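Long-range contact in phosphatidylglycerol lysyltransferase C-terminal domain-containing protein (Bacteroides thetaiotaomicron, PDB 2HQY), which is of unknown function but binds coenzyme A and probably acts as an acyl- or aminoacyl-transferase of the acetyltransferase clan: residues 22-27 with 64-69. Sequence-based numbering, arbitrary orientation.
Sequences SDRRNC and YMMPVG
R24 reaches from a loop to M66 and P67 and grips two consecutive carbonyls with the two terminal nitrogens of its guanidinium. R24 NH1 donates to M66 O at 2.8 Å, nearly straight at 174°. R24 NH2 donates to P67 O at 3.0 Å, more bent at 150°. Both oxygens lie within 3° of the guanidinium plane, although each nitrogen sits well above the plane of the carbonyl it binds. Bends at chi2 and chi3 of R24 place CD and NE on the way to this doubly bonded end. V68 CG2 covers one face of the guanidinium, displaced toward its rim and 3.7 Å from R24 NH2. From the opposite side of the plane to V68, M66 CB comes within 3.4 Å of R24 NH1, its side chain crossing that of R24 at about a right angle; M65 CG, near the plane, lies 3.9 Å from the same nitrogen. Nearer the root of the arginine, S22 CB rests on V68 CG1 at 3.9 Å. S22 OG accepts from R24 N across 3.2 Å, forming an ST turn, and is also hydrogen-bonded to T19 O, which ties the start of the loop to helix 12-19. The contact joins the connection between helices 12-19 and 31-36 to the interrupted strand 61-69, at the loop or turn where M66 and P67 lie, away from the coenzyme A pocket. With R24 buried, the paired bonds give two main-chain oxygens a charged donor each and hold the guanidinium's rotation; its positive charge, met here by carbonyl dipoles, would probably polarise both peptide groups.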
loop_
_atom_site.group_PDB
_atom_site.type_symbol
_atom_site.label_atom_id
_atom_site.label_comp_id
_atom_site.label_asym_id
_atom_site.label_seq_id
_atom_site.Cartn_x
_atom_site.Cartn_y
_atom_site.Cartn_z
ATOM N N SER A 22 -14.965 2.594 22.345
ATOM C CA SER A 22 -15.691 1.361 22.012
ATOM C C SER A 22 -15.304 0.239 22.962
ATOM O O SER A 22 -14.311 0.343 23.683
ATOM C CB SER A 22 -15.412 0.939 20.567
ATOM O OG SER A 22 -14.146 0.299 20.459
ATOM N N ASP A 23 -16.073 -0.843 22.957
ATOM C CA ASP A 23 -15.659 -2.003 23.740
ATOM C C ASP A 23 -14.999 -3.083 22.879
ATOM O O ASP A 23 -14.883 -4.231 23.275
ATOM C CB ASP A 23 -16.816 -2.505 24.636
ATOM C CG ASP A 23 -16.939 -1.673 25.941
ATOM O OD1 ASP A 23 -15.901 -1.327 26.601
ATOM O OD2 ASP A 23 -18.086 -1.349 26.309
ATOM N N ARG A 24 -14.512 -2.671 21.713
ATOM C CA ARG A 24 -13.822 -3.578 20.797
ATOM C C ARG A 24 -12.353 -3.726 21.169
ATOM O O ARG A 24 -11.650 -2.739 21.285
ATOM C CB ARG A 24 -13.964 -3.038 19.373
ATOM C CG ARG A 24 -15.419 -2.744 19.028
ATOM C CD ARG A 24 -16.130 -3.987 18.538
ATOM N NE ARG A 24 -15.708 -4.224 17.172
ATOM C CZ ARG A 24 -16.330 -3.754 16.092
ATOM N NH1 ARG A 24 -15.813 -4.011 14.901
ATOM N NH2 ARG A 24 -17.464 -3.047 16.200
ATOM N N ARG A 25 -11.898 -4.964 21.345
ATOM C CA ARG A 25 -10.530 -5.213 21.784
ATOM C C ARG A 25 -9.641 -5.847 20.709
ATOM O O ARG A 25 -8.468 -6.132 20.948
ATOM C CB ARG A 25 -10.544 -6.062 23.050
ATOM C CG ARG A 25 -11.307 -5.399 24.177
ATOM C CD ARG A 25 -11.169 -6.176 25.462
ATOM N NE ARG A 25 -11.763 -7.509 25.385
ATOM C CZ ARG A 25 -11.641 -8.441 26.335
ATOM N NH1 ARG A 25 -10.924 -8.203 27.430
ATOM N NH2 ARG A 25 -12.222 -9.626 26.185
ATOM N N ASN A 26 -10.187 -6.076 19.522
ATOM C CA ASN A 26 -9.379 -6.799 18.544
ATOM C C ASN A 26 -8.278 -5.947 17.903
ATOM O O ASN A 26 -8.462 -4.731 17.648
ATOM C CB ASN A 26 -10.225 -7.544 17.537
ATOM C CG ASN A 26 -10.949 -6.639 16.636
ATOM O OD1 ASN A 26 -11.820 -5.888 17.068
ATOM N ND2 ASN A 26 -10.649 -6.737 15.345
ATOM N N CYS A 27 -7.129 -6.583 17.693
ATOM C CA CYS A 27 -5.908 -5.868 17.324
ATOM C C CYS A 27 -6.053 -5.214 15.976
ATOM O O CYS A 27 -5.327 -4.270 15.668
ATOM C CB CYS A 27 -4.687 -6.813 17.320
ATOM S SG CYS A 27 -4.712 -8.102 16.061
ATOM N N TYR A 64 -15.609 -6.149 4.802
ATOM C CA TYR A 64 -15.849 -4.953 5.628
ATOM C C TYR A 64 -15.626 -5.358 7.077
ATOM O O TYR A 64 -15.720 -6.529 7.412
ATOM C CB TYR A 64 -17.299 -4.450 5.422
ATOM C CG TYR A 64 -17.580 -4.080 3.968
ATOM C CD1 TYR A 64 -17.472 -2.752 3.519
ATOM C CD2 TYR A 64 -17.926 -5.064 3.027
ATOM C CE1 TYR A 64 -17.733 -2.407 2.168
ATOM C CE2 TYR A 64 -18.191 -4.724 1.676
ATOM C CZ TYR A 64 -18.076 -3.394 1.275
ATOM O OH TYR A 64 -18.337 -3.092 -0.047
ATOM N N MET A 65 -15.287 -4.407 7.944
ATOM C CA MET A 65 -15.215 -4.712 9.361
ATOM C C MET A 65 -16.622 -4.547 9.962
ATOM O O MET A 65 -17.463 -3.875 9.380
ATOM C CB MET A 65 -14.189 -3.763 10.014
ATOM C CG MET A 65 -13.908 -4.007 11.506
ATOM S SD MET A 65 -12.747 -5.389 11.819
ATOM C CE MET A 65 -11.227 -4.684 11.223
ATOM N N MET A 66 -16.901 -5.198 11.097
ATOM C CA MET A 66 -18.104 -4.895 11.851
ATOM C C MET A 66 -18.057 -3.384 12.176
ATOM O O MET A 66 -17.036 -2.906 12.680
ATOM C CB MET A 66 -18.160 -5.757 13.134
ATOM C CG MET A 66 -19.420 -5.565 14.017
ATOM S SD MET A 66 -21.017 -6.156 13.350
ATOM C CE MET A 66 -22.105 -5.849 14.771
ATOM N N PRO A 67 -19.123 -2.626 11.830
ATOM C CA PRO A 67 -19.169 -1.190 12.120
ATOM C C PRO A 67 -18.903 -0.869 13.585
ATOM O O PRO A 67 -19.395 -1.564 14.483
ATOM C CB PRO A 67 -20.593 -0.806 11.738
ATOM C CG PRO A 67 -20.943 -1.801 10.625
ATOM C CD PRO A 67 -20.344 -3.074 11.121
ATOM N N VAL A 68 -18.120 0.179 13.803
ATOM C CA VAL A 68 -17.783 0.628 15.145
ATOM C C VAL A 68 -18.620 1.863 15.464
ATOM O O VAL A 68 -18.567 2.868 14.757
ATOM C CB VAL A 68 -16.275 0.974 15.274
ATOM C CG1 VAL A 68 -15.937 1.425 16.687
ATOM C CG2 VAL A 68 -15.411 -0.242 14.911
ATOM N N GLY A 69 -19.373 1.787 16.552
ATOM C CA GLY A 69 -20.163 2.936 17.015
ATOM C C GLY A 69 -21.524 2.520 17.507
ATOM O O GLY A 69 -21.792 1.340 17.728
#